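Local coordinates for protein N5-carboxyaminoimidazole ribonucleotide synthetase (Bacillus anthracis, PDB 3QFF) that catalyses the ATP-dependent carboxylation of aminoimidazole ribonucleotide to its N5-carboxy form, a step in purine biosynthesis, and is held here with ADP bound, at residues 123-128 against 245-250; 194-199 against 261-266; 212-217 against 229-234; 235-240 against 268-273. All blocks are in the same frame, centred on the assembly; numbering follows the deposited sequence.

Contact 1 (123-128 against 245-250); sequences AGLPVA and AKVLAD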
loop_
_atom_site.group_PDB
_atom_site.type_symbol
_atom_site.label_atom_id
_atom_site.label_comp_id
_atom_site.label_asym_id
_atom_site.label_seq_id
_atom_site.Cartn_x
_atom_site.Cartn_y
_atom_site.Cartn_z
ATOM N N ALA A 123 3.564 27.338 -22.833
ATOM C CA ALA A 123 4.527 26.963 -21.801
ATOM C C ALA A 123 5.927 26.701 -22.373
ATOM O O ALA A 123 6.854 26.423 -21.617
ATOM C CB ALA A 123 4.029 25.733 -21.024
ATOM N N GLY A 124 6.067 26.774 -23.700
ATOM C CA GLY A 124 7.369 26.637 -24.371
ATOM C C GLY A 124 7.752 25.218 -24.801
ATOM O O GLY A 124 8.926 24.941 -25.047
ATOM N N LEU A 125 6.766 24.319 -24.902
ATOM C CA LEU A 125 7.036 22.905 -25.186
ATOM C C LEU A 125 6.480 22.449 -26.539
ATOM O O LEU A 125 5.476 22.989 -27.014
ATOM C CB LEU A 125 6.515 22.028 -24.043
ATOM C CG LEU A 125 7.238 22.376 -22.730
ATOM C CD1 LEU A 125 6.460 21.890 -21.551
ATOM C CD2 LEU A 125 8.660 21.837 -22.708
ATOM N N PRO A 126 7.136 21.456 -27.170
ATOM C CA PRO A 126 6.733 21.042 -28.526
ATOM C C PRO A 126 5.512 20.112 -28.584
ATOM O O PRO A 126 5.350 19.223 -27.744
ATOM C CB PRO A 126 7.975 20.318 -29.063
ATOM C CG PRO A 126 8.712 19.859 -27.848
ATOM C CD PRO A 126 8.409 20.824 -26.744
ATOM N N VAL A 127 4.665 20.348 -29.577
ATOM C CA VAL A 127 3.533 19.474 -29.886
ATOM C C VAL A 127 3.527 19.258 -31.400
ATOM O O VAL A 127 4.131 20.043 -32.147
ATOM C CB VAL A 127 2.176 20.080 -29.419
ATOM C CG1 VAL A 127 2.161 20.267 -27.898
ATOM C CG2 VAL A 127 1.897 21.403 -30.118
ATOM N N ALA A 128 2.864 18.198 -31.851
ATOM C CA ALA A 128 2.658 17.995 -33.288
ATOM C C ALA A 128 1.890 19.189 -33.833
ATOM O O ALA A 128 1.033 19.762 -33.145
ATOM C CB ALA A 128 1.883 16.733 -33.540
ATOM N N ALA A 245 8.342 17.663 -18.480
ATOM C CA ALA A 245 7.322 17.515 -17.438
ATOM C C ALA A 245 7.474 18.550 -16.323
ATOM O O ALA A 245 6.490 19.150 -15.895
ATOM C CB ALA A 245 7.341 16.088 -16.861
ATOM N N LYS A 246 8.706 18.759 -15.864
ATOM C CA LYS A 246 8.992 19.765 -14.833
ATOM C C LYS A 246 8.628 21.177 -15.276
ATOM O O LYS A 246 8.038 21.935 -14.502
ATOM C CB LYS A 246 10.453 19.692 -14.367
ATOM C CG LYS A 246 10.816 18.325 -13.781
ATOM C CD LYS A 246 11.914 18.373 -12.714
ATOM C CE LYS A 246 13.296 18.154 -13.271
ATOM N NZ LYS A 246 14.224 17.632 -12.202
ATOM N N VAL A 247 8.960 21.533 -16.516
ATOM C CA VAL A 247 8.580 22.853 -17.041
ATOM C C VAL A 247 7.062 23.006 -17.085
ATOM O O VAL A 247 6.522 24.035 -16.662
ATOM C CB VAL A 247 9.246 23.171 -18.415
ATOM C CG1 VAL A 247 8.615 24.397 -19.064
ATOM C CG2 VAL A 247 10.726 23.407 -18.218
ATOM N N LEU A 248 6.366 21.971 -17.553
ATOM C CA LEU A 248 4.901 21.992 -17.564
ATOM C C LEU A 248 4.311 22.216 -16.182
ATOM O O LEU A 248 3.441 23.073 -16.002
ATOM C CB LEU A 248 4.344 20.682 -18.121
ATOM C CG LEU A 248 4.046 20.597 -19.603
ATOM C CD1 LEU A 248 3.422 19.253 -19.867
ATOM C CD2 LEU A 248 3.111 21.726 -20.087
ATOM N N ALA A 249 4.769 21.432 -15.212
ATOM C CA ALA A 249 4.307 21.583 -13.833
ATOM C C ALA A 249 4.508 23.005 -13.314
ATOM O O ALA A 249 3.603 23.559 -12.680
ATOM C CB ALA A 249 4.988 20.573 -12.908
ATOM N N ASP A 250 5.675 23.593 -13.597
ATOM C CA ASP A 250 5.953 24.966 -13.170
ATOM C C ASP A 250 5.075 25.974 -13.912
ATOM O O ASP A 250 4.387 26.777 -13.292
ATOM C CB ASP A 250 7.434 25.336 -13.351
ATOM C CG ASP A 250 7.695 26.837 -13.121
ATOM O OD1 ASP A 250 7.584 27.298 -11.959
ATOM O OD2 ASP A 250 8.007 27.557 -14.098
#

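Contact 2 (194-199 against 261-266); sequences EKEVSV and EMFATA. With ADP (adenosine-5'-diphosphate), chain C.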
loop_
_atom_site.group_PDB
_atom_site.type_symbol
_atom_site.label_atom_id
_atom_site.label_comp_id
_atom_site.label_asym_id
_atom_site.label_seq_id
_atom_site.Cartn_x
_atom_site.Cartn_y
_atom_site.Cartn_z
ATOM N N GLU A 194 8.871 6.299 -32.437
ATOM C CA GLU A 194 9.333 4.979 -32.045
ATOM C C GLU A 194 8.526 4.444 -30.844
ATOM O O GLU A 194 7.992 3.340 -30.910
ATOM C CB GLU A 194 10.829 5.032 -31.700
ATOM C CG GLU A 194 11.501 3.659 -31.607
ATOM C CD GLU A 194 12.882 3.688 -30.947
ATOM O OE1 GLU A 194 13.594 4.722 -31.020
ATOM O OE2 GLU A 194 13.266 2.654 -30.354
ATOM N N LYS A 195 8.439 5.240 -29.771
ATOM C CA LYS A 195 7.818 4.833 -28.501
ATOM C C LYS A 195 6.820 5.879 -27.992
ATOM O O LYS A 195 7.022 7.083 -28.185
ATOM C CB LYS A 195 8.894 4.687 -27.412
ATOM C CG LYS A 195 10.079 3.794 -27.756
ATOM C CD LYS A 195 9.977 2.504 -27.026
ATOM C CE LYS A 195 11.061 1.515 -27.432
ATOM N NZ LYS A 195 10.485 0.140 -27.384
ATOM N N GLU A 196 5.758 5.415 -27.336
ATOM C CA GLU A 196 4.930 6.283 -26.489
ATOM C C GLU A 196 5.419 6.240 -25.047
ATOM O O GLU A 196 5.602 5.157 -24.471
ATOM C CB GLU A 196 3.467 5.889 -26.547
ATOM C CG GLU A 196 2.774 6.357 -27.795
ATOM C CD GLU A 196 1.296 6.131 -27.734
ATOM O OE1 GLU A 196 0.858 4.981 -27.967
ATOM O OE2 GLU A 196 0.563 7.106 -27.453
ATOM N N VAL A 197 5.660 7.416 -24.471
ATOM C CA VAL A 197 6.170 7.488 -23.106
ATOM C C VAL A 197 5.330 8.434 -22.251
ATOM O O VAL A 197 4.660 9.330 -22.775
ATOM C CB VAL A 197 7.704 7.858 -23.035
ATOM C CG1 VAL A 197 8.551 6.868 -23.861
ATOM C CG2 VAL A 197 7.977 9.320 -23.454
ATOM N N SER A 198 5.342 8.216 -20.937
ATOM C CA SER A 198 4.689 9.153 -20.041
ATOM C C SER A 198 5.490 9.378 -18.768
ATOM O O SER A 198 6.269 8.522 -18.356
ATOM C CB SER A 198 3.258 8.721 -19.718
ATOM O OG SER A 198 3.255 7.606 -18.849
ATOM N N VAL A 199 5.290 10.544 -18.161
ATOM C CA VAL A 199 5.946 10.940 -16.919
ATOM C C VAL A 199 4.857 11.500 -15.995
ATOM O O VAL A 199 4.024 12.321 -16.424
ATOM C CB VAL A 199 7.017 12.047 -17.161
ATOM C CG1 VAL A 199 7.521 12.633 -15.836
ATOM C CG2 VAL A 199 8.199 11.509 -17.970
ATOM N N GLU A 261 1.611 12.656 -21.285
ATOM C CA GLU A 261 1.840 11.631 -22.300
ATOM C C GLU A 261 2.528 12.241 -23.498
ATOM O O GLU A 261 2.189 13.345 -23.913
ATOM C CB GLU A 261 0.543 10.936 -22.714
ATOM C CG GLU A 261 -0.069 10.103 -21.584
ATOM C CD GLU A 261 -1.238 9.268 -22.071
ATOM O OE1 GLU A 261 -2.383 9.763 -22.022
ATOM O OE2 GLU A 261 -1.007 8.122 -22.527
ATOM N N MET A 262 3.480 11.493 -24.045
ATOM C CA MET A 262 4.442 11.995 -25.014
ATOM C C MET A 262 4.722 10.966 -26.099
ATOM O O MET A 262 4.560 9.777 -25.864
ATOM C CB MET A 262 5.758 12.326 -24.303
ATOM C CG MET A 262 5.695 13.576 -23.420
ATOM S SD MET A 262 7.157 13.757 -22.367
ATOM C CE MET A 262 6.579 13.001 -20.864
ATOM N N PHE A 263 5.113 11.448 -27.281
ATOM C CA PHE A 263 5.667 10.627 -28.360
ATOM C C PHE A 263 7.181 10.882 -28.466
ATOM O O PHE A 263 7.636 12.042 -28.525
ATOM C CB PHE A 263 5.028 10.969 -29.719
ATOM C CG PHE A 263 3.516 10.891 -29.756
ATOM C CD1 PHE A 263 2.774 11.992 -30.163
ATOM C CD2 PHE A 263 2.840 9.717 -29.431
ATOM C CE1 PHE A 263 1.381 11.938 -30.236
ATOM C CE2 PHE A 263 1.443 9.654 -29.491
ATOM C CZ PHE A 263 0.712 10.768 -29.893
ATOM N N ALA A 264 7.954 9.798 -28.487
ATOM C CA ALA A 264 9.401 9.862 -28.627
ATOM C C ALA A 264 9.813 9.299 -29.986
ATOM O O ALA A 264 9.422 8.184 -30.343
ATOM C CB ALA A 264 10.068 9.084 -27.499
ATOM N N THR A 265 10.584 10.066 -30.752
ATOM C CA THR A 265 11.006 9.602 -32.081
ATOM C C THR A 265 12.341 8.864 -32.023
ATOM O O THR A 265 13.029 8.887 -30.996
ATOM C CB THR A 265 11.085 10.748 -33.120
ATOM O OG1 THR A 265 12.211 11.590 -32.827
ATOM C CG2 THR A 265 9.779 11.553 -33.143
ATOM N N ALA A 266 12.691 8.193 -33.119
ATOM C CA ALA A 266 14.003 7.559 -33.249
ATOM C C ALA A 266 15.100 8.620 -33.180
ATOM O O ALA A 266 16.118 8.425 -32.508
ATOM C CB ALA A 266 14.085 6.764 -34.545
HETATM P PB ADP C . -7.060 9.357 -26.596
HETATM O O1B ADP C . -8.295 8.621 -27.061
HETATM O O2B ADP C . -7.378 10.655 -25.887
HETATM O O3B ADP C . -6.073 8.470 -25.874
HETATM P PA ADP C . -4.783 10.191 -28.217
HETATM O O1A ADP C . -3.942 9.758 -27.033
HETATM O O2A ADP C . -4.700 11.611 -28.730
HETATM O O3A ADP C . -6.344 9.817 -27.980
HETATM O "O5'" ADP C . -4.393 9.251 -29.461
HETATM C "C5'" ADP C . -4.671 7.853 -29.411
HETATM C "C4'" ADP C . -3.561 7.094 -30.122
HETATM O "O4'" ADP C . -3.473 7.545 -31.475
HETATM C "C3'" ADP C . -2.202 7.346 -29.488
HETATM O "O3'" ADP C . -1.865 6.310 -28.561
HETATM C "C2'" ADP C . -1.245 7.393 -30.663
HETATM O "O2'" ADP C . -0.657 6.104 -30.862
HETATM C "C1'" ADP C . -2.109 7.729 -31.869
HETATM N N9 ADP C . -1.881 9.142 -32.283
HETATM C C8 ADP C . -2.579 10.216 -31.857
HETATM N N7 ADP C . -2.123 11.359 -32.426
HETATM C C5 ADP C . -1.109 11.027 -33.243
HETATM C C6 ADP C . -0.184 11.755 -34.149
HETATM N N6 ADP C . -0.259 13.102 -34.297
HETATM N N1 ADP C . 0.738 11.022 -34.821
HETATM C C2 ADP C . 0.829 9.685 -34.686
HETATM N N3 ADP C . 0.024 8.967 -33.884
HETATM C C4 ADP C . -0.951 9.566 -33.150
HETATM O O HOH W 1 1.751 9.074 -25.447
HETATM O O HOH W 2 1.768 7.431 -23.261
#

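Contact 3 (212-217 against 229-234); sequences FPVAEN and VPARIT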
loop_
_atom_site.group_PDB
_atom_site.type_symbol
_atom_site.label_atom_id
_atom_site.label_comp_id
_atom_site.label_asym_id
_atom_site.label_seq_id
_atom_site.Cartn_x
_atom_site.Cartn_y
_atom_site.Cartn_z
ATOM N N PHE A 212 8.278 11.217 -11.312
ATOM C CA PHE A 212 8.464 9.778 -11.410
ATOM C C PHE A 212 9.280 9.417 -12.650
ATOM O O PHE A 212 9.430 10.247 -13.549
ATOM C CB PHE A 212 7.113 9.072 -11.441
ATOM C CG PHE A 212 6.490 8.938 -10.098
ATOM C CD1 PHE A 212 5.477 9.822 -9.699
ATOM C CD2 PHE A 212 6.923 7.953 -9.220
ATOM C CE1 PHE A 212 4.878 9.690 -8.439
ATOM C CE2 PHE A 212 6.326 7.814 -7.953
ATOM C CZ PHE A 212 5.305 8.679 -7.566
ATOM N N PRO A 213 9.827 8.190 -12.689
ATOM C CA PRO A 213 10.643 7.794 -13.852
ATOM C C PRO A 213 9.798 7.695 -15.118
ATOM O O PRO A 213 8.582 7.456 -15.035
ATOM C CB PRO A 213 11.187 6.398 -13.475
ATOM C CG PRO A 213 10.902 6.216 -12.019
ATOM C CD PRO A 213 9.778 7.151 -11.647
ATOM N N VAL A 214 10.437 7.850 -16.274
ATOM C CA VAL A 214 9.764 7.710 -17.550
ATOM C C VAL A 214 9.257 6.274 -17.775
ATOM O O VAL A 214 10.012 5.318 -17.662
ATOM C CB VAL A 214 10.666 8.118 -18.749
ATOM C CG1 VAL A 214 9.849 8.119 -20.038
ATOM C CG2 VAL A 214 11.334 9.494 -18.524
ATOM N N ALA A 215 7.980 6.149 -18.129
ATOM C CA ALA A 215 7.393 4.852 -18.457
ATOM C C ALA A 215 7.154 4.775 -19.958
ATOM O O ALA A 215 6.690 5.738 -20.563
ATOM C CB ALA A 215 6.079 4.661 -17.725
ATOM N N GLU A 216 7.482 3.627 -20.545
ATOM C CA GLU A 216 7.136 3.340 -21.941
ATOM C C GLU A 216 5.764 2.672 -21.964
ATOM O O GLU A 216 5.557 1.644 -21.302
ATOM C CB GLU A 216 8.211 2.454 -22.585
ATOM C CG GLU A 216 7.761 1.679 -23.839
ATOM C CD GLU A 216 8.819 0.673 -24.324
ATOM O OE1 GLU A 216 9.866 0.527 -23.667
ATOM O OE2 GLU A 216 8.596 0.023 -25.368
ATOM N N ASN A 217 4.833 3.246 -22.730
ATOM C CA ASN A 217 3.457 2.768 -22.756
ATOM C C ASN A 217 3.052 2.099 -24.055
ATOM O O ASN A 217 3.268 2.655 -25.137
ATOM C CB ASN A 217 2.502 3.920 -22.459
ATOM C CG ASN A 217 2.771 4.534 -21.122
ATOM O OD1 ASN A 217 3.043 3.826 -20.156
ATOM N ND2 ASN A 217 2.732 5.857 -21.056
ATOM N N VAL A 229 8.888 0.140 -17.183
ATOM C CA VAL A 229 9.727 1.076 -16.461
ATOM C C VAL A 229 10.973 0.339 -15.958
ATOM O O VAL A 229 10.851 -0.656 -15.242
ATOM C CB VAL A 229 8.968 1.699 -15.264
ATOM C CG1 VAL A 229 9.661 2.967 -14.779
ATOM C CG2 VAL A 229 7.513 1.992 -15.636
ATOM N N PRO A 230 12.179 0.831 -16.305
ATOM C CA PRO A 230 12.492 2.047 -17.073
ATOM C C PRO A 230 12.069 1.928 -18.534
ATOM O O PRO A 230 12.129 0.841 -19.114
ATOM C CB PRO A 230 14.024 2.152 -16.964
ATOM C CG PRO A 230 14.407 1.222 -15.822
ATOM C CD PRO A 230 13.400 0.123 -15.887
ATOM N N ALA A 231 11.586 3.027 -19.106
ATOM C CA ALA A 231 11.275 3.058 -20.542
ATOM C C ALA A 231 12.531 2.657 -21.317
ATOM O O ALA A 231 13.638 3.022 -20.935
ATOM C CB ALA A 231 10.802 4.456 -20.963
ATOM N N ARG A 232 12.363 1.893 -22.390
ATOM C CA ARG A 232 13.503 1.421 -23.164
ATOM C C ARG A 232 13.957 2.495 -24.168
ATOM O O ARG A 232 13.767 2.367 -25.383
ATOM C CB ARG A 232 13.185 0.075 -23.834
ATOM C CG ARG A 232 12.869 -1.044 -22.811
ATOM C CD ARG A 232 12.363 -2.334 -23.454
ATOM N NE ARG A 232 11.055 -2.166 -24.079
ATOM C CZ ARG A 232 10.437 -3.090 -24.819
ATOM N NH1 ARG A 232 9.248 -2.821 -25.337
ATOM N NH2 ARG A 232 10.996 -4.285 -25.042
ATOM N N ILE A 233 14.543 3.562 -23.628
ATOM C CA ILE A 233 14.948 4.723 -24.411
ATOM C C ILE A 233 16.320 5.201 -23.942
ATOM O O ILE A 233 16.779 4.806 -22.869
ATOM C CB ILE A 233 13.897 5.887 -24.314
ATOM C CG1 ILE A 233 13.717 6.343 -22.857
ATOM C CG2 ILE A 233 12.553 5.480 -24.940
ATOM C CD1 ILE A 233 12.684 7.424 -22.660
ATOM N N THR A 234 16.975 6.048 -24.743
ATOM C CA THR A 234 18.287 6.590 -24.383
ATOM C C THR A 234 18.208 7.467 -23.139
ATOM O O THR A 234 17.144 8.019 -22.815
ATOM C CB THR A 234 18.899 7.433 -25.523
ATOM O OG1 THR A 234 18.096 8.603 -25.741
ATOM C CG2 THR A 234 18.986 6.619 -26.829
#

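Contact 4 (235-240 against 268-273); sequences EELSQK and GEIYIN. With ADP (adenosine-5'-diphosphate), chain C.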
loop_
_atom_site.group_PDB
_atom_site.type_symbol
_atom_site.label_atom_id
_atom_site.label_comp_id
_atom_site.label_asym_id
_atom_site.label_seq_id
_atom_site.Cartn_x
_atom_site.Cartn_y
_atom_site.Cartn_z
ATOM N N GLU A 235 19.340 7.611 -22.453
ATOM C CA GLU A 235 19.423 8.491 -21.297
ATOM C C GLU A 235 19.083 9.929 -21.684
ATOM O O GLU A 235 18.662 10.714 -20.841
ATOM C CB GLU A 235 20.820 8.428 -20.670
ATOM C CG GLU A 235 20.867 8.809 -19.188
ATOM C CD GLU A 235 20.053 7.860 -18.322
ATOM O OE1 GLU A 235 19.166 8.340 -17.573
ATOM O OE2 GLU A 235 20.278 6.629 -18.411
ATOM N N GLU A 236 19.263 10.260 -22.961
ATOM C CA GLU A 236 19.015 11.612 -23.464
ATOM C C GLU A 236 17.524 11.904 -23.621
ATOM O O GLU A 236 17.069 12.989 -23.251
ATOM C CB GLU A 236 19.750 11.845 -24.789
ATOM C CG GLU A 236 21.264 12.125 -24.638
ATOM C CD GLU A 236 22.049 10.983 -23.978
ATOM O OE1 GLU A 236 22.800 11.269 -23.014
ATOM O OE2 GLU A 236 21.909 9.807 -24.410
ATOM N N LEU A 237 16.786 10.942 -24.179
ATOM C CA LEU A 237 15.332 11.011 -24.262
ATOM C C LEU A 237 14.668 11.075 -22.879
ATOM O O LEU A 237 13.700 11.819 -22.687
ATOM C CB LEU A 237 14.762 9.822 -25.053
ATOM C CG LEU A 237 14.604 9.941 -26.574
ATOM C CD1 LEU A 237 14.255 8.612 -27.187
ATOM C CD2 LEU A 237 13.550 10.972 -26.949
ATOM N N SER A 238 15.177 10.280 -21.940
ATOM C CA SER A 238 14.652 10.237 -20.577
ATOM C C SER A 238 14.775 11.580 -19.891
ATOM O O SER A 238 13.800 12.095 -19.346
ATOM C CB SER A 238 15.392 9.191 -19.743
ATOM O OG SER A 238 15.047 7.896 -20.178
ATOM N N GLN A 239 15.981 12.137 -19.920
ATOM C CA GLN A 239 16.254 13.430 -19.298
ATOM C C GLN A 239 15.399 14.541 -19.905
ATOM O O GLN A 239 14.956 15.426 -19.198
ATOM C CB GLN A 239 17.735 13.785 -19.410
ATOM C CG GLN A 239 18.633 12.985 -18.480
ATOM C CD GLN A 239 20.122 13.254 -18.714
ATOM O OE1 GLN A 239 20.505 14.052 -19.579
ATOM N NE2 GLN A 239 20.965 12.574 -17.947
ATOM N N LYS A 240 15.184 14.471 -21.214
ATOM C CA LYS A 240 14.327 15.397 -21.948
ATOM C C LYS A 240 12.848 15.295 -21.535
ATOM O O LYS A 240 12.202 16.314 -21.268
ATOM C CB LYS A 240 14.468 15.116 -23.439
ATOM C CG LYS A 240 14.004 16.211 -24.360
ATOM C CD LYS A 240 14.187 15.750 -25.809
ATOM C CE LYS A 240 14.675 16.880 -26.696
ATOM N NZ LYS A 240 14.728 16.442 -28.109
ATOM N N GLY A 268 15.185 11.092 -31.468
ATOM C CA GLY A 268 15.267 11.654 -30.134
ATOM C C GLY A 268 14.410 12.893 -29.925
ATOM O O GLY A 268 14.671 13.668 -29.018
ATOM N N GLU A 269 13.381 13.084 -30.749
ATOM C CA GLU A 269 12.428 14.181 -30.507
ATOM C C GLU A 269 11.354 13.744 -29.529
ATOM O O GLU A 269 10.935 12.579 -29.533
ATOM C CB GLU A 269 11.733 14.623 -31.786
ATOM C CG GLU A 269 12.614 15.356 -32.777
ATOM C CD GLU A 269 11.966 15.454 -34.146
ATOM O OE1 GLU A 269 11.912 16.572 -34.698
ATOM O OE2 GLU A 269 11.498 14.413 -34.668
ATOM N N ILE A 270 10.906 14.686 -28.700
ATOM C CA ILE A 270 9.728 14.475 -27.876
ATOM C C ILE A 270 8.628 15.437 -28.320
ATOM O O ILE A 270 8.875 16.636 -28.497
ATOM C CB ILE A 270 10.013 14.654 -26.349
ATOM C CG1 ILE A 270 11.051 13.642 -25.838
ATOM C CG2 ILE A 270 8.707 14.572 -25.529
ATOM C CD1 ILE A 270 10.498 12.261 -25.522
ATOM N N TYR A 271 7.427 14.902 -28.517
ATOM C CA TYR A 271 6.230 15.728 -28.661
ATOM C C TYR A 271 5.225 15.390 -27.569
ATOM O O TYR A 271 4.996 14.209 -27.281
ATOM C CB TYR A 271 5.616 15.559 -30.056
ATOM C CG TYR A 271 6.579 15.992 -31.155
ATOM C CD1 TYR A 271 7.383 15.057 -31.821
ATOM C CD2 TYR A 271 6.721 17.339 -31.488
ATOM C CE1 TYR A 271 8.295 15.458 -32.817
ATOM C CE2 TYR A 271 7.621 17.754 -32.479
ATOM C CZ TYR A 271 8.401 16.807 -33.141
ATOM O OH TYR A 271 9.296 17.226 -34.112
ATOM N N ILE A 272 4.638 16.421 -26.957
ATOM C CA ILE A 272 3.621 16.221 -25.926
ATOM C C ILE A 272 2.277 15.909 -26.583
ATOM O O ILE A 272 1.807 16.674 -27.422
ATOM C CB ILE A 272 3.442 17.457 -24.998
ATOM C CG1 ILE A 272 4.795 18.057 -24.568
ATOM C CG2 ILE A 272 2.573 17.090 -23.797
ATOM C CD1 ILE A 272 5.675 17.152 -23.691
ATOM N N ASN A 273 1.666 14.799 -26.187
ATOM C CA ASN A 273 0.390 14.356 -26.763
ATOM C C ASN A 273 -0.809 14.886 -25.975
ATOM O O ASN A 273 -1.644 15.614 -26.516
ATOM C CB ASN A 273 0.356 12.817 -26.836
ATOM C CG ASN A 273 -0.980 12.265 -27.359
ATOM O OD1 ASN A 273 -1.492 12.694 -28.394
ATOM N ND2 ASN A 273 -1.512 11.261 -26.663
HETATM P PB ADP C . -7.060 9.357 -26.596
HETATM O O1B ADP C . -8.295 8.621 -27.061
HETATM O O2B ADP C . -7.378 10.655 -25.887
HETATM O O3B ADP C . -6.073 8.470 -25.874
HETATM P PA ADP C . -4.783 10.191 -28.217
HETATM O O1A ADP C . -3.942 9.758 -27.033
HETATM O O2A ADP C . -4.700 11.611 -28.730
HETATM O O3A ADP C . -6.344 9.817 -27.980
HETATM O "O5'" ADP C . -4.393 9.251 -29.461
HETATM C "C5'" ADP C . -4.671 7.853 -29.411
HETATM C "C4'" ADP C . -3.561 7.094 -30.122
HETATM O "O4'" ADP C . -3.473 7.545 -31.475
HETATM C "C3'" ADP C . -2.202 7.346 -29.488
HETATM O "O3'" ADP C . -1.865 6.310 -28.561
HETATM C "C2'" ADP C . -1.245 7.393 -30.663
HETATM O "O2'" ADP C . -0.657 6.104 -30.862
HETATM C "C1'" ADP C . -2.109 7.729 -31.869
HETATM N N9 ADP C . -1.881 9.142 -32.283
HETATM C C8 ADP C . -2.579 10.216 -31.857
HETATM N N7 ADP C . -2.123 11.359 -32.426
HETATM C C5 ADP C . -1.109 11.027 -33.243
HETATM C C6 ADP C . -0.184 11.755 -34.149
HETATM N N6 ADP C . -0.259 13.102 -34.297
HETATM N N1 ADP C . 0.738 11.022 -34.821
HETATM C C2 ADP C . 0.829 9.685 -34.686
HETATM N N3 ADP C . 0.024 8.967 -33.884
HETATM C C4 ADP C . -0.951 9.566 -33.150
#

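Contact 1 (123-128 against 245-250)
Leu125 reaches out of the loop after helix 113-122 and sets its CD1 methyl against Leu248 and Val247 of helix 235-251. The tightest approach is that of Leu125 CD1 to Leu248 CG, 3.4 Å, shorter than usual van der Waals contact. The same methyl lies 3.7 Å from Leu248 CD2, so it presses on both the branch point and one arm of its partner, and the two leucine side chains cross obliquely. Leu248 CB is not directed at the loop, but the branched end of the side chain swings closer to it; its chi1 of -92° departs from a staggered value, consistent with the close fit. Helix 113-122 ends in a Schellman motif at Gly124, whose positive phi (91°) suits a glycine. On either side of this turn in the sequence, within the ATP-grasp domain, Ala123 and Leu125 both direct their CB atoms at helix 235-251. Val247 supplies the more exposed side of the contact: its CG1, anti to the backbone N (chi1 168°), lies 4.1 Å from Leu125 CD1 and 3.7 Å from the carbonyl oxygen of Ala123. Ala123 CB adds a looser apolar contact with Leu248 CD2, at 4.2 Å. No hydrogen bond joins the two segments. Leu125 packs further on Ile120 and Tyr244, and Leu248 touches Leu275 of strand 270-276.

Contact 2 (194-199 against 261-266)
Residues 195-199 and 261-264 run antiparallel as neighbouring strands, within the ATP-grasp domain, of the large antiparallel sheet, their axes 4.6 Å apart at 144°, with Lys195-Ala264 and Val197-Met262 as hydrogen-bonded pairs. A classic beta bulge opens the pairing: Glu194 N and Lys195 N both donate to Ala264 O, in its carbonyl plane. Val197 and Met262 share one face, CG2 of the valine 3.8 Å from CB of the methionine; the methionine, bent at chi3 (-95°), brings CE to 3.6 Å from Val199 CG2. Glu196 and Phe263 lie side by side on the other face, pointing the same way, with carboxylate and ring planes 32° apart. Glu196 CG sits at the ring edge, in plane, and OE2 is near that plane, 3.4 Å from Phe263 CE2. The ring also meets the nucleotide, its CZ 3.8 Å from ADP C5. Glu196 itself binds the ribose: ADP O3' donates to OE2 over 2.8 Å, while ADP O2' makes a weak bond to OE1 at 3.5 Å.

Contact 3 (212-217 against 229-234)
Glu216 and Arg232 cross at a slant, their carboxylate and guanidinium planes 26° apart, in a side-on salt bridge. With CG anti to the backbone N (chi1 159°) and the rest of the chain extended, Glu216 carries its carboxylate out to Arg232. Arg232 NE donates to OE1 of Glu216 at 3.0 Å from the syn side, almost straight, while NH1 of Arg232 reaches OE2 of Glu216 at 2.9 Å from above the carboxylate plane. Arg232 N adds a third bond, meeting OE1 of Glu216 on the anti side at 3.1 Å, from the opposite face to NE. The turn that offers these donors is an inverse gamma turn centred on Arg232, in the link between the strand ending at Val229 and helix 235-251; a cis peptide precedes Pro230. Upstream, Ala231 N bonds to Val214 O, and Ala231 CB rests 3.7 Å from Glu216 CB. Val214 CG1 lies 3.9 Å from Ile233 CD1, the two side chains crossing at about a right angle, and Ala215 CB meets Val229 CG2 at 3.7 Å. Arg232 has a second partner, Glu366, at NH2. OE2 of Glu216 also pairs with Lys195 NZ, so the buried Glu216 carboxylate is met by two cationic side chains, which would favour its ionised form.

Contact 4 (235-240 against 268-273)
Gly268 offers its carbonyl oxygen to helix 235-251, where Lys240 NZ donates to it over 2.9 Å, somewhat tilted from the carbonyl plane. Leu237 CD2 lies 3.6 Å from the same oxygen. The positive phi of Gly268 (83°) suits a glycine at this point in the link between strands 256-264 and 270-276. Glu269 points its CB away from the helix and accepts at OE1 from Tyr271 OH, 2.8 Å off and well above the carboxylate plane. Ile270, the first strand residue, carries the apolar part: its CD1 meets Leu237 CD2 at 3.6 Å, and its CG1 lies 3.8 Å from Lys240 CD as the two side chains slide past each other in opposite directions. Further along this strand, outermost in the ATP-grasp part of the large antiparallel sheet, Asn273 ND2 donates to ADP O1A, 2.9 Å away, on the alpha phosphate. The strand thus packs its start on the helix and, three residues further on, binds the nucleotide; at the helix, the lysine ammonium would probably polarise the Gly268 carbonyl, a neutral acceptor.

How the contacts relate
From the N terminus the chain first passes residues 123-128, opening contact 1, and then 194-199, opening contact 2. Contact 3 opens and closes within both loops, joining 212-217 to 229-234. Helix 235-251 follows directly: its first turns open contact 4, and 245-250 closes contact 1. Next 261-266 closes contact 2, and 268-273 closes contact 4 last. Contacts 1, 2 and 4 therefore cross one another, whereas 3 and 4 stand in series. The helix, shared by contacts 1 and 4, packs against the sheet whose strands hold contact 2, and Lys195 NZ bridges contacts 2 and 3 through Glu216. Contacts 2 and 4 both reach ADP.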